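Local coordinates for sialidase B (Streptococcus pneumoniae serotype 4, PDB 4XHX) that hydrolyses the glycosidic bonds that link terminal sialic acid residues to glycoproteins, glycolipids and oligosaccharides, as a family 33 sialidase, at the 2-[(3-chlorobenzyl)amino]ethanesulfonic acid site. Coordinates in Å, arbitrary orientation; residue numbers count along the deposited sequence, not the author numbering.

The 2-[(3-chlorobenzyl)amino]ethanesulfonic acid site. Residues 207, 232-233, 288-289, 306, 308, 313-314, 451, 471, 503, 519, 581, 615, 635-636. With JKK (2-[(3-chlorobenzyl)amino]ethanesulfonic acid), chain B.
Over opposite faces of the Arg581 guanidinium, off toward the rim, sit Tyr615 CD1 and Trp636 CE3, the latter 3.5 Å above the plane; its edge meets the sulfonate. Arg207 NH2 lies 3.2 Å above the Tyr615 ring, near its rim, with Arg581 NH2 at the ring edge. Branched, apolar Ile288 suits the chlorophenyl face of JKK, its CD1 3.8 Å from the centroid. Poorly ordered Asn314 reaches the other face near the rim (CG to JKK CAH 3.4 Å), where Tyr451 stands edge-to-face, planes 79° apart. Three arginines, the sialidase triad that normally holds the substrate carboxylate, grip the sulfonate. Arg581, extended from CG to NE, meets two oxygens end-on, NH1 to JKK OAC at 2.7 Å and nearly straight. Arg207, bent at chi3 (62°), gives NH1 and NH2 to OAC; extended Arg519 does the same to OAA, which Arg581 NH2 also meets, all near the guanidinium planes. Planar, multidentate and cationic, arginine suits a tetrahedral anion. JKK OAB binds a water 3.0 Å away that also meets Ser635 O. Asp232, the proton acceptor, takes JKK NAL at OD2 (2.9 Å) from above its carboxylate plane, its charge complementing a probably protonated amine; a second water links NAL to Asp289 OD1. The nucleophile Tyr615 points OH at JKK CAJ, 3.2 Å off; Glu503 OE2 receives Arg519 NH1, which may steady that arginine. Strands and loops around the catalytic beta-propeller's central pocket bury nearly all the ligand.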
loop_
_atom_site.group_PDB
_atom_site.type_symbol
_atom_site.label_atom_id
_atom_site.label_comp_id
_atom_site.label_asym_id
_atom_site.label_seq_id
_atom_site.Cartn_x
_atom_site.Cartn_y
_atom_site.Cartn_z
ATOM N N ARG A 207 1.875 -1.537 1.270
ATOM C CA ARG A 207 1.514 -1.273 -0.118
ATOM C C ARG A 207 1.116 -2.578 -0.791
ATOM O O ARG A 207 1.330 -3.656 -0.238
ATOM C CB ARG A 207 2.688 -0.648 -0.880
ATOM C CG ARG A 207 2.821 0.855 -0.722
ATOM C CD ARG A 207 3.516 1.458 -1.962
ATOM N NE ARG A 207 2.750 1.237 -3.193
ATOM C CZ ARG A 207 3.206 1.544 -4.409
ATOM N NH1 ARG A 207 4.418 2.076 -4.545
ATOM N NH2 ARG A 207 2.459 1.321 -5.489
ATOM N N ASP A 232 9.706 0.723 -2.678
ATOM C CA ASP A 232 9.934 -0.593 -3.309
ATOM C C ASP A 232 11.316 -1.112 -2.885
ATOM O O ASP A 232 12.193 -0.320 -2.534
ATOM C CB ASP A 232 9.967 -0.462 -4.846
ATOM C CG ASP A 232 8.594 -0.294 -5.474
ATOM O OD1 ASP A 232 7.571 -0.302 -4.754
ATOM O OD2 ASP A 232 8.549 -0.173 -6.711
ATOM N N SER A 233 11.525 -2.425 -2.933
ATOM C CA SER A 233 12.876 -2.984 -2.765
ATOM C C SER A 233 13.917 -2.238 -3.638
ATOM O O SER A 233 13.578 -1.787 -4.721
ATOM C CB SER A 233 12.872 -4.474 -3.110
ATOM O OG SER A 233 11.781 -5.129 -2.477
ATOM N N ILE A 288 8.227 -8.764 -2.487
ATOM C CA ILE A 288 7.467 -7.635 -3.006
ATOM C C ILE A 288 6.499 -8.146 -4.051
ATOM O O ILE A 288 6.815 -9.082 -4.780
ATOM C CB ILE A 288 8.419 -6.537 -3.580
ATOM C CG1 ILE A 288 7.642 -5.374 -4.194
ATOM C CG2 ILE A 288 9.394 -7.130 -4.579
ATOM C CD1 ILE A 288 8.539 -4.165 -4.558
ATOM N N ASP A 289 5.307 -7.556 -4.088
ATOM C CA ASP A 289 4.270 -7.910 -5.059
ATOM C C ASP A 289 3.770 -9.350 -4.912
ATOM O O ASP A 289 4.351 -10.287 -5.450
ATOM C CB ASP A 289 4.726 -7.652 -6.500
ATOM C CG ASP A 289 4.893 -6.168 -6.814
ATOM O OD1 ASP A 289 4.556 -5.311 -5.964
ATOM O OD2 ASP A 289 5.366 -5.860 -7.924
ATOM N N ASP A 306 7.403 -11.845 -5.654
ATOM C CA ASP A 306 8.796 -11.673 -6.066
ATOM C C ASP A 306 9.717 -11.785 -4.844
ATOM O O ASP A 306 9.350 -11.396 -3.737
ATOM C CB ASP A 306 9.041 -10.306 -6.730
ATOM C CG ASP A 306 8.184 -10.065 -7.990
ATOM O OD1 ASP A 306 7.753 -11.011 -8.682
ATOM O OD2 ASP A 306 7.951 -8.880 -8.292
ATOM N N MET A 308 13.771 -10.919 -3.448
ATOM C CA MET A 308 14.972 -10.127 -3.698
ATOM C C MET A 308 16.042 -10.429 -2.663
ATOM O O MET A 308 15.792 -10.311 -1.465
ATOM C CB MET A 308 14.640 -8.634 -3.612
ATOM C CG MET A 308 13.456 -8.194 -4.449
ATOM S SD MET A 308 13.946 -7.887 -6.137
ATOM C CE MET A 308 12.358 -7.904 -6.956
ATOM N N GLY A 313 16.740 -4.554 -5.683
ATOM C CA GLY A 313 15.417 -4.262 -6.205
ATOM C C GLY A 313 15.467 -4.431 -7.713
ATOM O O GLY A 313 16.518 -4.783 -8.249
ATOM N N ASN A 314 14.351 -4.197 -8.403
ATOM C CA ASN A 314 14.329 -4.329 -9.866
ATOM C C ASN A 314 15.327 -3.382 -10.553
ATOM O O ASN A 314 15.859 -3.690 -11.624
ATOM C CB ASN A 314 12.904 -4.162 -10.427
ATOM C CG ASN A 314 12.402 -2.721 -10.364
ATOM O OD1 ASN A 314 12.903 -1.908 -9.584
ATOM N ND2 ASN A 314 11.398 -2.406 -11.185
ATOM N N TYR A 451 8.369 -10.449 -13.577
ATOM C CA TYR A 451 7.863 -9.763 -12.403
ATOM C C TYR A 451 6.410 -10.149 -12.171
ATOM O O TYR A 451 5.584 -10.025 -13.076
ATOM C CB TYR A 451 8.021 -8.248 -12.592
ATOM C CG TYR A 451 9.471 -7.841 -12.502
ATOM C CD1 TYR A 451 10.066 -7.639 -11.264
ATOM C CD2 TYR A 451 10.254 -7.705 -13.639
ATOM C CE1 TYR A 451 11.383 -7.301 -11.156
ATOM C CE2 TYR A 451 11.587 -7.364 -13.541
ATOM C CZ TYR A 451 12.146 -7.163 -12.292
ATOM O OH TYR A 451 13.469 -6.816 -12.152
ATOM N N TYR A 471 5.118 -10.153 -15.832
ATOM C CA TYR A 471 5.544 -9.311 -16.947
ATOM C C TYR A 471 7.060 -9.197 -17.031
ATOM O O TYR A 471 7.777 -9.337 -16.039
ATOM C CB TYR A 471 4.907 -7.910 -16.878
ATOM C CG TYR A 471 5.356 -7.061 -15.703
ATOM C CD1 TYR A 471 6.473 -6.222 -15.792
ATOM C CD2 TYR A 471 4.652 -7.078 -14.515
ATOM C CE1 TYR A 471 6.876 -5.444 -14.710
ATOM C CE2 TYR A 471 5.042 -6.318 -13.445
ATOM C CZ TYR A 471 6.146 -5.502 -13.535
ATOM O OH TYR A 471 6.498 -4.754 -12.429
ATOM N N GLU A 503 1.554 -4.471 -15.315
ATOM C CA GLU A 503 0.815 -5.168 -14.273
ATOM C C GLU A 503 -0.543 -5.539 -14.847
ATOM O O GLU A 503 -1.300 -4.667 -15.292
ATOM C CB GLU A 503 0.698 -4.286 -13.025
ATOM C CG GLU A 503 2.037 -4.087 -12.296
ATOM C CD GLU A 503 2.050 -2.876 -11.382
ATOM O OE1 GLU A 503 2.922 -2.819 -10.477
ATOM O OE2 GLU A 503 1.198 -1.977 -11.572
ATOM N N ARG A 519 -1.731 -2.430 -17.194
ATOM C CA ARG A 519 -1.050 -1.144 -17.131
ATOM C C ARG A 519 -0.095 -0.990 -18.299
ATOM O O ARG A 519 0.580 -1.945 -18.681
ATOM C CB ARG A 519 -0.253 -1.091 -15.822
ATOM C CG ARG A 519 0.545 0.184 -15.583
ATOM C CD ARG A 519 1.268 0.070 -14.254
ATOM N NE ARG A 519 2.293 1.089 -14.072
ATOM C CZ ARG A 519 2.896 1.311 -12.905
ATOM N NH1 ARG A 519 2.575 0.579 -11.840
ATOM N NH2 ARG A 519 3.815 2.258 -12.808
ATOM N N ARG A 581 -2.097 9.775 -9.256
ATOM C CA ARG A 581 -2.842 8.621 -8.755
ATOM C C ARG A 581 -3.933 9.122 -7.823
ATOM O O ARG A 581 -3.749 9.240 -6.603
ATOM C CB ARG A 581 -1.904 7.614 -8.079
ATOM C CG ARG A 581 -0.872 7.044 -9.049
ATOM C CD ARG A 581 -0.075 5.888 -8.456
ATOM N NE ARG A 581 0.601 5.108 -9.504
ATOM C CZ ARG A 581 1.626 4.295 -9.287
ATOM N NH1 ARG A 581 2.121 4.151 -8.059
ATOM N NH2 ARG A 581 2.179 3.642 -10.303
ATOM N N TYR A 615 -2.755 1.692 -6.156
ATOM C CA TYR A 615 -2.952 0.249 -6.327
ATOM C C TYR A 615 -4.204 -0.175 -5.581
ATOM O O TYR A 615 -4.530 0.402 -4.544
ATOM C CB TYR A 615 -1.767 -0.537 -5.801
ATOM C CG TYR A 615 -0.588 -0.623 -6.744
ATOM C CD1 TYR A 615 -0.128 0.500 -7.421
ATOM C CD2 TYR A 615 0.092 -1.817 -6.926
ATOM C CE1 TYR A 615 0.973 0.439 -8.263
ATOM C CE2 TYR A 615 1.198 -1.895 -7.776
ATOM C CZ TYR A 615 1.633 -0.756 -8.442
ATOM O OH TYR A 615 2.724 -0.797 -9.293
ATOM N N SER A 635 0.699 6.941 -4.450
ATOM C CA SER A 635 1.899 6.143 -4.179
ATOM C C SER A 635 3.011 6.344 -5.221
ATOM O O SER A 635 3.979 5.578 -5.258
ATOM C CB SER A 635 1.535 4.655 -4.074
ATOM O OG SER A 635 1.091 4.145 -5.324
ATOM N N TRP A 636 2.852 7.348 -6.082
ATOM C CA TRP A 636 3.898 7.743 -7.035
ATOM C C TRP A 636 4.530 9.043 -6.579
ATOM O O TRP A 636 5.742 9.226 -6.683
ATOM C CB TRP A 636 3.329 7.944 -8.442
ATOM C CG TRP A 636 4.391 8.200 -9.495
ATOM C CD1 TRP A 636 4.837 9.427 -9.943
ATOM C CD2 TRP A 636 5.137 7.212 -10.229
ATOM N NE1 TRP A 636 5.808 9.249 -10.904
ATOM C CE2 TRP A 636 6.006 7.907 -11.105
ATOM C CE3 TRP A 636 5.148 5.809 -10.239
ATOM C CZ2 TRP A 636 6.884 7.247 -11.973
ATOM C CZ3 TRP A 636 6.023 5.149 -11.112
ATOM C CH2 TRP A 636 6.874 5.874 -11.966
HETATM C CAE JKK B . 9.204 -5.797 -8.235
HETATM C CAF JKK B . 10.385 -5.294 -7.594
HETATM C CAG JKK B . 8.327 -4.893 -8.870
HETATM C CAH JKK B . 9.808 -3.019 -8.229
HETATM C CAI JKK B . 6.198 -0.672 -9.132
HETATM C CAJ JKK B . 5.482 0.197 -8.124
HETATM C CAK JKK B . 7.689 -2.520 -9.540
HETATM C CAM JKK B . 10.678 -3.923 -7.593
HETATM C CAN JKK B . 8.629 -3.516 -8.881
HETATM N NAL JKK B . 6.950 -1.753 -8.558
HETATM O OAA JKK B . 4.459 1.965 -9.931
HETATM O OAB JKK B . 6.429 2.623 -8.640
HETATM O OAC JKK B . 4.293 2.557 -7.565
HETATM S SAO JKK B . 5.142 1.924 -8.574
HETATM CL CL JKK B . 12.119 -3.324 -6.812
HETATM O O HOH W 1 6.600 4.867 -6.664
HETATM O O HOH W 2 5.279 -2.676 -6.527
#